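Local coordinates for hyaluronidase (Thermobaculum terrenum, PDB 5DIY), which is an O-GlcNAc hydrolase of glycosyl hydrolase family 84, and probably removes O-linked N-acetylglucosamine from proteins through a hexosaminidase activity, at residues T294-D299 with K367-I372; L235-Y240 with S302-F307; A140-L145 with Q182-N187; T146-R151 with P159-C164. All coordinates share one frame; numbering follows the deposited sequence.

How the contacts relate
The four contacts form two pairs. Contacts 1 and 2 have centres 11 Å apart and touch, with I372 packed on F307 and L235. Together they join helices that follow the barrel to a long loop between its last two strands, and both lie away from the annotated sites. Contacts 3 and 4 have centres 8 Å apart and share helix 137-153, on the outer layer of the TIM barrel. M163 of the contact 4 strand packs against L145 and L184 of contact 3. Contacts 1 and 3 are about 45 Å apart between centres. The strand of contact 4 carries C164, which touches the bound N-acetylglucosamine. The side chain of L145 is about 14 Å from that sugar.

Contact 1: T294-D299 with K367-I372; sequences TLLGED and KFFWEI
F368 presents one face of its ring to L296. The methyl CD2 of L296 lies over that face in a CH-pi contact, 3.8 Å from the centroid of the F368 ring and 25° off the ring normal. Its nearest carbon is CG of F368, 3.5 Å from L296 CD2. The other methyl, L296 CD1, sits farther along the ring, 3.6 Å from F368 CE1. The two side chains cross at about a right angle. F368 holds CG anti to its backbone N (chi1 176°), which brings the ring against L296. With the ring of F368 cut back to an alanine, L296 would probably lose the face its CD2 rests on, and a gap would open between the two helices. The contact joins the C-terminal end of helix 284-296, which G297 leaves with a positive phi, to the short helix 367-371. It lies among the helices that follow the TIM barrel in the chain, away from the sugar site. M304 of helix 301-308 packs against L296, F368 and F369. F369 comes next. Its CZ is 4.1 Å from L296 CD1, at an oblique approach. F368 CD1 lies above the centre of the F369 ring. E371 takes a hydrogen bond from the backbone N of A264, tying helix 367-371 to helix 262-277. I372 closes the segment, with CG2 above the F368 face opposite L296.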
loop_
_atom_site.group_PDB
_atom_site.type_symbol
_atom_site.label_atom_id
_atom_site.label_comp_id
_atom_site.label_asym_id
_atom_site.label_seq_id
_atom_site.Cartn_x
_atom_site.Cartn_y
_atom_site.Cartn_z
ATOM N N THR C 294 -7.475 -20.350 0.752
ATOM C CA THR C 294 -8.760 -19.999 1.375
ATOM C C THR C 294 -9.583 -19.036 0.519
ATOM O O THR C 294 -10.752 -19.296 0.224
ATOM C CB THR C 294 -8.543 -19.330 2.753
ATOM O OG1 THR C 294 -7.815 -20.213 3.612
ATOM C CG2 THR C 294 -9.883 -18.968 3.418
ATOM N N LEU C 295 -8.963 -17.929 0.125
ATOM C CA LEU C 295 -9.664 -16.843 -0.565
ATOM C C LEU C 295 -9.887 -17.091 -2.060
ATOM O O LEU C 295 -10.938 -16.736 -2.587
ATOM C CB LEU C 295 -8.919 -15.519 -0.359
ATOM C CG LEU C 295 -8.776 -15.074 1.106
ATOM C CD1 LEU C 295 -7.680 -14.028 1.271
ATOM C CD2 LEU C 295 -10.103 -14.548 1.649
ATOM N N LEU C 296 -8.902 -17.683 -2.734
ATOM C CA LEU C 296 -8.928 -17.852 -4.196
ATOM C C LEU C 296 -8.985 -19.301 -4.698
ATOM O O LEU C 296 -9.304 -19.516 -5.858
ATOM C CB LEU C 296 -7.708 -17.158 -4.822
ATOM C CG LEU C 296 -7.436 -15.709 -4.415
ATOM C CD1 LEU C 296 -6.183 -15.194 -5.109
ATOM C CD2 LEU C 296 -8.624 -14.812 -4.731
ATOM N N GLY C 297 -8.666 -20.275 -3.847
ATOM C CA GLY C 297 -8.720 -21.695 -4.214
ATOM C C GLY C 297 -7.339 -22.298 -4.416
ATOM O O GLY C 297 -6.471 -21.668 -5.010
ATOM N N GLU C 298 -7.152 -23.519 -3.908
ATOM C CA GLU C 298 -5.932 -24.326 -4.097
ATOM C C GLU C 298 -5.386 -24.348 -5.519
ATOM O O GLU C 298 -4.179 -24.242 -5.725
ATOM C CB GLU C 298 -6.213 -25.783 -3.727
ATOM C CG GLU C 298 -6.186 -26.087 -2.246
ATOM C CD GLU C 298 -6.728 -27.467 -1.946
ATOM O OE1 GLU C 298 -6.459 -28.403 -2.735
ATOM O OE2 GLU C 298 -7.427 -27.612 -0.919
ATOM N N ASP C 299 -6.286 -24.515 -6.487
ATOM C CA ASP C 299 -5.905 -24.671 -7.895
ATOM C C ASP C 299 -5.303 -23.417 -8.531
ATOM O O ASP C 299 -4.735 -23.502 -9.622
ATOM C CB ASP C 299 -7.110 -25.133 -8.735
ATOM C CG ASP C 299 -7.536 -26.566 -8.432
ATOM O OD1 ASP C 299 -6.753 -27.336 -7.831
ATOM O OD2 ASP C 299 -8.670 -26.928 -8.817
ATOM N N LYS C 367 -14.580 -11.369 -7.793
ATOM C CA LYS C 367 -14.294 -9.948 -7.631
ATOM C C LYS C 367 -12.796 -9.630 -7.508
ATOM O O LYS C 367 -12.341 -8.613 -8.025
ATOM C CB LYS C 367 -15.035 -9.396 -6.415
ATOM C CG LYS C 367 -14.867 -7.901 -6.267
ATOM C CD LYS C 367 -15.779 -7.334 -5.205
ATOM C CE LYS C 367 -15.755 -5.825 -5.285
ATOM N NZ LYS C 367 -16.066 -5.233 -3.974
ATOM N N PHE C 368 -12.052 -10.476 -6.801
ATOM C CA PHE C 368 -10.594 -10.331 -6.701
ATOM C C PHE C 368 -9.979 -10.152 -8.097
ATOM O O PHE C 368 -9.261 -9.172 -8.349
ATOM C CB PHE C 368 -9.974 -11.540 -5.978
ATOM C CG PHE C 368 -8.464 -11.511 -5.909
ATOM C CD1 PHE C 368 -7.690 -12.067 -6.936
ATOM C CD2 PHE C 368 -7.816 -10.945 -4.817
ATOM C CE1 PHE C 368 -6.303 -12.039 -6.878
ATOM C CE2 PHE C 368 -6.427 -10.918 -4.750
ATOM C CZ PHE C 368 -5.666 -11.462 -5.783
ATOM N N PHE C 369 -10.298 -11.070 -9.010
ATOM C CA PHE C 369 -9.725 -11.024 -10.374
ATOM C C PHE C 369 -10.273 -9.906 -11.254
ATOM O O PHE C 369 -9.581 -9.472 -12.178
ATOM C CB PHE C 369 -9.808 -12.392 -11.056
ATOM C CG PHE C 369 -8.979 -13.428 -10.365
ATOM C CD1 PHE C 369 -7.589 -13.362 -10.414
ATOM C CD2 PHE C 369 -9.570 -14.426 -9.603
ATOM C CE1 PHE C 369 -6.805 -14.291 -9.745
ATOM C CE2 PHE C 369 -8.792 -15.364 -8.939
ATOM C CZ PHE C 369 -7.409 -15.295 -9.009
ATOM N N TRP C 370 -11.479 -9.417 -10.955
ATOM C CA TRP C 370 -11.962 -8.151 -11.531
ATOM C C TRP C 370 -11.114 -6.956 -11.067
ATOM O O TRP C 370 -10.775 -6.095 -11.869
ATOM C CB TRP C 370 -13.440 -7.906 -11.184
ATOM C CG TRP C 370 -13.983 -6.639 -11.776
ATOM C CD1 TRP C 370 -14.537 -6.487 -13.015
ATOM C CD2 TRP C 370 -14.009 -5.344 -11.164
ATOM N NE1 TRP C 370 -14.907 -5.176 -13.215
ATOM C CE2 TRP C 370 -14.597 -4.452 -12.095
ATOM C CE3 TRP C 370 -13.592 -4.848 -9.919
ATOM C CZ2 TRP C 370 -14.784 -3.087 -11.819
ATOM C CZ3 TRP C 370 -13.777 -3.485 -9.642
ATOM C CH2 TRP C 370 -14.368 -2.623 -10.593
ATOM N N GLU C 371 -10.780 -6.902 -9.778
ATOM C CA GLU C 371 -9.980 -5.781 -9.245
ATOM C C GLU C 371 -8.549 -5.743 -9.798
ATOM O O GLU C 371 -8.050 -4.673 -10.143
ATOM C CB GLU C 371 -9.955 -5.785 -7.712
ATOM C CG GLU C 371 -11.223 -5.225 -7.089
ATOM C CD GLU C 371 -11.228 -5.264 -5.577
ATOM O OE1 GLU C 371 -10.193 -5.610 -4.963
ATOM O OE2 GLU C 371 -12.293 -4.970 -4.989
ATOM N N ILE C 372 -7.912 -6.904 -9.910
ATOM C CA ILE C 372 -6.522 -6.984 -10.379
ATOM C C ILE C 372 -6.361 -7.126 -11.904
ATOM O O ILE C 372 -5.252 -7.366 -12.372
ATOM C CB ILE C 372 -5.726 -8.101 -9.647
ATOM C CG1 ILE C 372 -6.137 -9.510 -10.095
ATOM C CG2 ILE C 372 -5.881 -7.959 -8.138
ATOM C CD1 ILE C 372 -4.986 -10.492 -10.047
#

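Contact 2: L235-Y240 with S302-F307; sequences LHIGPY and SAMEKF
L235 reaches F307 through one methyl: CD2 of L235 lies 4.0 Å from CE2 of the F307 ring. The two side chains cross at about a right angle, and the methyl meets the ring obliquely. With chi1 at -178°, L235 extends its CG away from the backbone N, and this brings the CD2 methyl against F307. F307 also packs on W375 and L376 of helix 373-398, while L235 touches W375 as well. H236 is the centre of an inverse gamma turn, closed by a weak bond from I237 N to L235 O. Its ring is held by hydrogen bonds to E234 and to the carbonyl of P225. I237 makes the second apolar contact. Its CD1 is 4.1 Å from CE of M304, again with the side chains crossing at about a right angle. Bends at chi2 (-59°) and chi3 (-64°) fold the M304 chain back, bringing its CE methyl up to I237. The carbonyl of I237 takes a hydrogen bond from W288. Two buried apolar touches thus join the long loop between strands 218-222 and 251-256 of the TIM barrel to helix 301-308, which follows the barrel.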
loop_
_atom_site.group_PDB
_atom_site.type_symbol
_atom_site.label_atom_id
_atom_site.label_comp_id
_atom_site.label_asym_id
_atom_site.label_seq_id
_atom_site.Cartn_x
_atom_site.Cartn_y
_atom_site.Cartn_z
ATOM N N LEU C 235 0.484 -3.169 -7.430
ATOM C CA LEU C 235 -0.452 -4.093 -6.802
ATOM C C LEU C 235 0.186 -4.659 -5.532
ATOM O O LEU C 235 1.007 -5.585 -5.593
ATOM C CB LEU C 235 -0.863 -5.218 -7.750
ATOM C CG LEU C 235 -1.882 -6.221 -7.203
ATOM C CD1 LEU C 235 -3.202 -5.535 -6.872
ATOM C CD2 LEU C 235 -2.088 -7.364 -8.187
ATOM N N HIS C 236 -0.217 -4.114 -4.388
ATOM C CA HIS C 236 0.327 -4.531 -3.092
ATOM C C HIS C 236 -0.418 -5.743 -2.558
ATOM O O HIS C 236 -1.226 -5.633 -1.622
ATOM C CB HIS C 236 0.265 -3.387 -2.080
ATOM C CG HIS C 236 1.142 -2.224 -2.421
ATOM N ND1 HIS C 236 0.966 -0.977 -1.865
ATOM C CD2 HIS C 236 2.197 -2.117 -3.260
ATOM C CE1 HIS C 236 1.886 -0.154 -2.336
ATOM N NE2 HIS C 236 2.643 -0.819 -3.189
ATOM N N ILE C 237 -0.134 -6.904 -3.143
ATOM C CA ILE C 237 -0.749 -8.160 -2.696
ATOM C C ILE C 237 0.192 -9.068 -1.900
ATOM O O ILE C 237 -0.234 -10.129 -1.455
ATOM C CB ILE C 237 -1.412 -8.944 -3.857
ATOM C CG1 ILE C 237 -0.444 -9.152 -5.031
ATOM C CG2 ILE C 237 -2.685 -8.226 -4.289
ATOM C CD1 ILE C 237 -0.854 -10.267 -5.972
ATOM N N GLY C 238 1.443 -8.649 -1.695
ATOM C CA GLY C 238 2.420 -9.457 -0.968
ATOM C C GLY C 238 2.112 -9.564 0.517
ATOM O O GLY C 238 1.331 -8.768 1.045
ATOM N N PRO C 239 2.738 -10.533 1.211
ATOM C CA PRO C 239 2.423 -10.718 2.623
ATOM C C PRO C 239 2.887 -9.562 3.498
ATOM O O PRO C 239 3.874 -8.894 3.183
ATOM C CB PRO C 239 3.190 -11.996 2.983
ATOM C CG PRO C 239 4.384 -11.948 2.096
ATOM C CD PRO C 239 3.871 -11.381 0.796
ATOM N N TYR C 240 2.154 -9.331 4.580
ATOM C CA TYR C 240 2.619 -8.505 5.692
ATOM C C TYR C 240 4.003 -9.006 6.118
ATOM O O TYR C 240 4.219 -10.219 6.216
ATOM C CB TYR C 240 1.634 -8.613 6.857
ATOM C CG TYR C 240 1.762 -7.543 7.912
ATOM C CD1 TYR C 240 1.498 -6.209 7.614
ATOM C CD2 TYR C 240 2.113 -7.864 9.224
ATOM C CE1 TYR C 240 1.599 -5.221 8.587
ATOM C CE2 TYR C 240 2.217 -6.881 10.201
ATOM C CZ TYR C 240 1.961 -5.570 9.877
ATOM O OH TYR C 240 2.056 -4.625 10.856
ATOM N N SER C 302 -0.209 -22.097 -7.469
ATOM C CA SER C 302 1.070 -22.013 -8.204
ATOM C C SER C 302 1.056 -20.873 -9.226
ATOM O O SER C 302 2.072 -20.209 -9.428
ATOM C CB SER C 302 1.448 -23.352 -8.860
ATOM O OG SER C 302 0.520 -23.722 -9.866
ATOM N N ALA C 303 -0.098 -20.632 -9.844
ATOM C CA ALA C 303 -0.277 -19.470 -10.717
ATOM C C ALA C 303 -0.168 -18.132 -9.967
ATOM O O ALA C 303 0.399 -17.162 -10.486
ATOM C CB ALA C 303 -1.605 -19.550 -11.432
ATOM N N MET C 304 -0.715 -18.077 -8.755
ATOM C CA MET C 304 -0.597 -16.870 -7.930
ATOM C C MET C 304 0.847 -16.655 -7.489
ATOM O O MET C 304 1.352 -15.543 -7.591
ATOM C CB MET C 304 -1.546 -16.908 -6.720
ATOM C CG MET C 304 -3.000 -16.588 -7.066
ATOM S SD MET C 304 -3.253 -14.972 -7.820
ATOM C CE MET C 304 -2.732 -13.888 -6.491
ATOM N N GLU C 305 1.503 -17.715 -7.022
ATOM C CA GLU C 305 2.935 -17.671 -6.702
ATOM C C GLU C 305 3.726 -17.024 -7.846
ATOM O O GLU C 305 4.491 -16.083 -7.628
ATOM C CB GLU C 305 3.479 -19.080 -6.423
ATOM C CG GLU C 305 3.086 -19.672 -5.072
ATOM C CD GLU C 305 3.978 -19.229 -3.915
ATOM O OE1 GLU C 305 4.758 -18.259 -4.050
ATOM O OE2 GLU C 305 3.903 -19.860 -2.840
ATOM N N LYS C 306 3.501 -17.506 -9.066
ATOM C CA LYS C 306 4.223 -17.004 -10.238
ATOM C C LYS C 306 3.900 -15.549 -10.562
ATOM O O LYS C 306 4.795 -14.768 -10.850
ATOM C CB LYS C 306 3.928 -17.865 -11.475
ATOM C CG LYS C 306 4.886 -17.621 -12.625
ATOM C CD LYS C 306 6.240 -18.243 -12.311
ATOM C CE LYS C 306 7.347 -17.637 -13.125
ATOM N NZ LYS C 306 8.667 -18.065 -12.590
ATOM N N PHE C 307 2.615 -15.210 -10.537
ATOM C CA PHE C 307 2.161 -13.863 -10.832
ATOM C C PHE C 307 2.677 -12.870 -9.777
ATOM O O PHE C 307 3.009 -11.727 -10.114
ATOM C CB PHE C 307 0.628 -13.841 -10.912
ATOM C CG PHE C 307 0.046 -12.483 -11.173
ATOM C CD1 PHE C 307 0.234 -11.856 -12.401
ATOM C CD2 PHE C 307 -0.716 -11.838 -10.198
ATOM C CE1 PHE C 307 -0.306 -10.606 -12.650
ATOM C CE2 PHE C 307 -1.268 -10.586 -10.446
ATOM C CZ PHE C 307 -1.059 -9.967 -11.669
#

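Contact 3: A140-L145 with Q182-N187; sequences AQADFL and QRLPKN
A142 and R183 meet through their CB atoms, 3.6 Å apart. Beside them L184 puts its CD2 methyl against helix 137-153, 3.9 Å from CA of A142. The same CD2 of L184 is 3.7 Å from CD1 of L145 and 3.9 Å from L145 CB. One methyl thus fits between two residues a helical turn apart. L184 carries CG anti to the carbonyl carbon (chi1 -79°), and this brings the methyl against the helix. The small side chain of A142 lets the backbones come close: the CA atoms of A142 and L184 are 5.2 Å apart. Of the R183 side chain, CB does the touching. The chain beyond it leads away, and its guanidinium group forms a long, weak ion pair with E139. In the next shell, M163 of strand 160-164 lies behind L184, and P185 rests against T146 and L149 of helix 137-153. The carbonyl of L184 takes a hydrogen bond from R216. On the outside of the TIM barrel, the C-terminal end of helix 175-183 and the first residue beyond it, L184, pack on the middle of helix 137-153. No hydrogen bond or salt bridge crosses between the segments, so the match rests on the fit of methyl and methylene groups, with no directional bond to fix it.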
loop_
_atom_site.group_PDB
_atom_site.type_symbol
_atom_site.label_atom_id
_atom_site.label_comp_id
_atom_site.label_asym_id
_atom_site.label_seq_id
_atom_site.Cartn_x
_atom_site.Cartn_y
_atom_site.Cartn_z
ATOM N N ALA C 140 -1.112 23.451 21.254
ATOM C CA ALA C 140 -2.470 23.744 20.803
ATOM C C ALA C 140 -3.279 22.452 20.715
ATOM O O ALA C 140 -4.359 22.353 21.290
ATOM C CB ALA C 140 -2.444 24.445 19.454
ATOM N N GLN C 141 -2.718 21.467 20.013
ATOM C CA GLN C 141 -3.343 20.152 19.839
ATOM C C GLN C 141 -3.605 19.436 21.163
ATOM O O GLN C 141 -4.697 18.901 21.375
ATOM C CB GLN C 141 -2.467 19.264 18.945
ATOM C CG GLN C 141 -2.470 19.702 17.491
ATOM C CD GLN C 141 -1.510 18.918 16.619
ATOM O OE1 GLN C 141 -0.674 18.163 17.110
ATOM N NE2 GLN C 141 -1.638 19.088 15.311
ATOM N N ALA C 142 -2.604 19.425 22.043
ATOM C CA ALA C 142 -2.738 18.782 23.352
ATOM C C ALA C 142 -3.875 19.404 24.166
ATOM O O ALA C 142 -4.681 18.683 24.757
ATOM C CB ALA C 142 -1.426 18.851 24.126
ATOM N N ASP C 143 -3.938 20.737 24.173
ATOM C CA ASP C 143 -4.994 21.469 24.881
ATOM C C ASP C 143 -6.371 21.238 24.262
ATOM O O ASP C 143 -7.362 21.072 24.980
ATOM C CB ASP C 143 -4.686 22.973 24.921
ATOM C CG ASP C 143 -5.805 23.777 25.562
ATOM O OD1 ASP C 143 -6.265 23.383 26.656
ATOM O OD2 ASP C 143 -6.244 24.781 24.963
ATOM N N PHE C 144 -6.437 21.238 22.934
ATOM C CA PHE C 144 -7.689 20.939 22.244
ATOM C C PHE C 144 -8.186 19.532 22.578
ATOM O O PHE C 144 -9.349 19.350 22.942
ATOM C CB PHE C 144 -7.525 21.086 20.734
ATOM C CG PHE C 144 -8.800 20.893 19.971
ATOM C CD1 PHE C 144 -9.754 21.892 19.942
ATOM C CD2 PHE C 144 -9.054 19.708 19.289
ATOM C CE1 PHE C 144 -10.940 21.729 19.241
ATOM C CE2 PHE C 144 -10.234 19.534 18.583
ATOM C CZ PHE C 144 -11.179 20.547 18.560
ATOM N N LEU C 145 -7.302 18.547 22.456
ATOM C CA LEU C 145 -7.686 17.149 22.686
ATOM C C LEU C 145 -8.061 16.885 24.140
ATOM O O LEU C 145 -9.005 16.134 24.407
ATOM C CB LEU C 145 -6.581 16.192 22.221
ATOM C CG LEU C 145 -6.377 16.162 20.699
ATOM C CD1 LEU C 145 -5.053 15.499 20.359
ATOM C CD2 LEU C 145 -7.537 15.466 19.995
ATOM N N GLN C 182 4.079 14.544 27.000
ATOM C CA GLN C 182 3.960 15.231 28.289
ATOM C C GLN C 182 2.551 15.790 28.529
ATOM O O GLN C 182 2.003 15.639 29.620
ATOM C CB GLN C 182 5.010 16.361 28.362
ATOM C CG GLN C 182 5.125 17.098 29.696
ATOM C CD GLN C 182 5.515 16.192 30.855
ATOM O OE1 GLN C 182 6.301 15.260 30.697
ATOM N NE2 GLN C 182 4.959 16.464 32.028
ATOM N N ARG C 183 1.964 16.416 27.508
ATOM C CA ARG C 183 0.720 17.196 27.668
ATOM C C ARG C 183 -0.583 16.482 27.315
ATOM O O ARG C 183 -1.644 16.911 27.771
ATOM C CB ARG C 183 0.818 18.490 26.864
ATOM C CG ARG C 183 2.004 19.351 27.272
ATOM C CD ARG C 183 1.721 20.829 27.118
ATOM N NE ARG C 183 2.853 21.628 27.592
ATOM C CZ ARG C 183 2.822 22.936 27.850
ATOM N NH1 ARG C 183 1.707 23.651 27.686
ATOM N NH2 ARG C 183 3.926 23.541 28.281
ATOM N N LEU C 184 -0.530 15.427 26.500
ATOM C CA LEU C 184 -1.725 14.608 26.254
ATOM C C LEU C 184 -2.006 13.710 27.453
ATOM O O LEU C 184 -1.114 12.991 27.877
ATOM C CB LEU C 184 -1.572 13.703 25.018
ATOM C CG LEU C 184 -1.755 14.302 23.627
ATOM C CD1 LEU C 184 -1.475 13.230 22.587
ATOM C CD2 LEU C 184 -3.158 14.861 23.440
ATOM N N PRO C 185 -3.250 13.718 27.976
ATOM C CA PRO C 185 -3.645 12.702 28.965
ATOM C C PRO C 185 -3.286 11.289 28.493
ATOM O O PRO C 185 -3.466 10.976 27.311
ATOM C CB PRO C 185 -5.165 12.874 29.061
ATOM C CG PRO C 185 -5.407 14.298 28.697
ATOM C CD PRO C 185 -4.330 14.691 27.726
ATOM N N LYS C 186 -2.788 10.460 29.410
ATOM C CA LYS C 186 -2.109 9.197 29.055
ATOM C C LYS C 186 -2.995 8.200 28.317
ATOM O O LYS C 186 -2.496 7.412 27.515
ATOM C CB LYS C 186 -1.528 8.494 30.296
ATOM C CG LYS C 186 -0.513 9.284 31.107
ATOM C CD LYS C 186 0.759 9.614 30.340
ATOM C CE LYS C 186 1.744 10.368 31.227
ATOM N NZ LYS C 186 2.449 11.453 30.490
ATOM N N ASN C 187 -4.294 8.235 28.592
ATOM C CA ASN C 187 -5.241 7.307 27.987
ATOM C C ASN C 187 -5.750 7.717 26.593
ATOM O O ASN C 187 -6.534 6.983 25.992
ATOM C CB ASN C 187 -6.404 7.062 28.954
ATOM C CG ASN C 187 -5.945 6.424 30.267
ATOM O OD1 ASN C 187 -4.976 5.656 30.308
ATOM N ND2 ASN C 187 -6.652 6.731 31.347
#

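Contact 4: T146-R151 with P159-C164; sequences TRVLQR and PQIIMC
I161 points its CD1 methyl at the backbone and CB of L149. The distance is 3.7 Å from I161 CD1 to both L149 CA and L149 CB. CD1 of L149 is also close, 3.9 Å from I161 CD1, so the isoleucine tip rests along the base and one branch of the leucine. The side chains of L149 and I161 cross at an oblique angle. V148 comes from another side: its side chain crosses that of I161 at about a right angle, with V148 CG1 4.1 Å from I161 CD1. The reach of I161 follows from its extended chain, with CG1 anti to the carbonyl carbon (chi1 -65°) and chi2 at 167°. The branch of L149 also meets P159, where L149 CD1 and P159 CG are a looser 4.4 Å apart. No polar bond joins the segments. From P159 into the strand the side chains alternate: P159 and I161 face the helix, and Q160 points away. C164 at the far end touches the bound N-acetylglucosamine. The contact belongs to a beta-alpha-beta crossover of the TIM barrel, in which helix 137-153 covers strand 160-164. That strand lies between parallel strands 113-117 and 189-192, bonded to both through the backbone, while L96 of helix 93-108 flanks V148.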
loop_
_atom_site.group_PDB
_atom_site.type_symbol
_atom_site.label_atom_id
_atom_site.label_comp_id
_atom_site.label_asym_id
_atom_site.label_seq_id
_atom_site.Cartn_x
_atom_site.Cartn_y
_atom_site.Cartn_z
ATOM N N THR C 146 -7.331 17.510 25.068
ATOM C CA THR C 146 -7.672 17.464 26.497
ATOM C C THR C 146 -9.093 17.964 26.734
ATOM O O THR C 146 -9.882 17.294 27.408
ATOM C CB THR C 146 -6.694 18.309 27.344
ATOM O OG1 THR C 146 -5.357 17.825 27.158
ATOM C CG2 THR C 146 -7.061 18.258 28.855
ATOM N N ARG C 147 -9.413 19.124 26.159
ATOM C CA ARG C 147 -10.752 19.722 26.297
ATOM C C ARG C 147 -11.858 18.895 25.637
ATOM O O ARG C 147 -12.970 18.821 26.168
ATOM C CB ARG C 147 -10.782 21.172 25.788
ATOM C CG ARG C 147 -10.222 22.166 26.797
ATOM C CD ARG C 147 -10.417 23.609 26.363
ATOM N NE ARG C 147 -9.511 23.969 25.273
ATOM C CZ ARG C 147 -9.857 24.287 24.020
ATOM N NH1 ARG C 147 -11.125 24.337 23.626
ATOM N NH2 ARG C 147 -8.898 24.585 23.142
ATOM N N VAL C 148 -11.560 18.262 24.502
ATOM C CA VAL C 148 -12.546 17.378 23.859
ATOM C C VAL C 148 -12.810 16.158 24.753
ATOM O O VAL C 148 -13.964 15.777 24.940
ATOM C CB VAL C 148 -12.145 16.953 22.417
ATOM C CG1 VAL C 148 -13.133 15.938 21.847
ATOM C CG2 VAL C 148 -12.061 18.170 21.493
ATOM N N LEU C 149 -11.749 15.573 25.316
ATOM C CA LEU C 149 -11.874 14.414 26.205
ATOM C C LEU C 149 -12.694 14.744 27.446
ATOM O O LEU C 149 -13.644 14.027 27.776
ATOM C CB LEU C 149 -10.495 13.890 26.640
ATOM C CG LEU C 149 -10.488 12.587 27.460
ATOM C CD1 LEU C 149 -11.127 11.438 26.686
ATOM C CD2 LEU C 149 -9.077 12.216 27.890
ATOM N N GLN C 150 -12.316 15.828 28.120
ATOM C CA GLN C 150 -13.026 16.292 29.316
ATOM C C GLN C 150 -14.524 16.500 29.054
ATOM O O GLN C 150 -15.348 16.121 29.887
ATOM C CB GLN C 150 -12.360 17.552 29.888
ATOM C CG GLN C 150 -11.034 17.244 30.569
ATOM C CD GLN C 150 -10.224 18.469 30.965
ATOM O OE1 GLN C 150 -10.513 19.598 30.554
ATOM N NE2 GLN C 150 -9.181 18.244 31.761
ATOM N N ARG C 151 -14.871 17.051 27.890
ATOM C CA ARG C 151 -16.276 17.165 27.475
ATOM C C ARG C 151 -16.949 15.794 27.325
ATOM O O ARG C 151 -18.053 15.588 27.829
ATOM C CB ARG C 151 -16.406 17.961 26.167
ATOM C CG ARG C 151 -17.815 18.029 25.575
ATOM C CD ARG C 151 -18.814 18.712 26.508
ATOM N NE ARG C 151 -18.483 20.126 26.668
ATOM C CZ ARG C 151 -18.738 21.078 25.772
ATOM N NH1 ARG C 151 -19.360 20.801 24.624
ATOM N NH2 ARG C 151 -18.364 22.327 26.026
ATOM N N PRO C 159 -15.349 7.247 27.317
ATOM C CA PRO C 159 -14.958 7.680 25.981
ATOM C C PRO C 159 -13.482 7.392 25.751
ATOM O O PRO C 159 -12.708 7.295 26.711
ATOM C CB PRO C 159 -15.223 9.184 26.010
ATOM C CG PRO C 159 -15.025 9.557 27.437
ATOM C CD PRO C 159 -15.538 8.390 28.229
ATOM N N GLN C 160 -13.116 7.224 24.486
ATOM C CA GLN C 160 -11.736 6.971 24.093
ATOM C C GLN C 160 -11.423 7.798 22.873
ATOM O O GLN C 160 -12.201 7.810 21.915
ATOM C CB GLN C 160 -11.528 5.494 23.773
ATOM C CG GLN C 160 -11.430 4.621 25.008
ATOM C CD GLN C 160 -11.387 3.145 24.685
ATOM O OE1 GLN C 160 -11.940 2.700 23.678
ATOM N NE2 GLN C 160 -10.738 2.371 25.549
ATOM N N ILE C 161 -10.292 8.489 22.919
ATOM C CA ILE C 161 -9.801 9.241 21.787
ATOM C C ILE C 161 -8.500 8.602 21.314
ATOM O O ILE C 161 -7.617 8.280 22.112
ATOM C CB ILE C 161 -9.581 10.736 22.118
ATOM C CG1 ILE C 161 -10.919 11.408 22.450
ATOM C CG2 ILE C 161 -8.914 11.463 20.938
ATOM C CD1 ILE C 161 -10.786 12.780 23.084
ATOM N N ILE C 162 -8.405 8.422 20.004
ATOM C CA ILE C 162 -7.147 8.098 19.346
ATOM C C ILE C 162 -6.830 9.294 18.446
ATOM O O ILE C 162 -7.696 9.786 17.726
ATOM C CB ILE C 162 -7.182 6.738 18.592
ATOM C CG1 ILE C 162 -5.803 6.420 17.996
ATOM C CG2 ILE C 162 -8.253 6.698 17.507
ATOM C CD1 ILE C 162 -5.602 4.957 17.669
ATOM N N MET C 163 -5.609 9.800 18.542
ATOM C CA MET C 163 -5.209 10.950 17.748
ATOM C C MET C 163 -4.067 10.561 16.829
ATOM O O MET C 163 -3.285 9.664 17.150
ATOM C CB MET C 163 -4.841 12.150 18.644
ATOM C CG MET C 163 -3.503 12.074 19.381
ATOM S SD MET C 163 -2.059 12.632 18.437
ATOM C CE MET C 163 -2.373 14.394 18.310
ATOM N N CYS C 164 -3.990 11.233 15.682
ATOM C CA CYS C 164 -2.849 11.110 14.782
ATOM C C CYS C 164 -2.069 12.413 14.855
ATOM O O CYS C 164 -2.627 13.477 14.585
ATOM C CB CYS C 164 -3.271 10.826 13.341
ATOM S SG CYS C 164 -1.858 10.429 12.267
#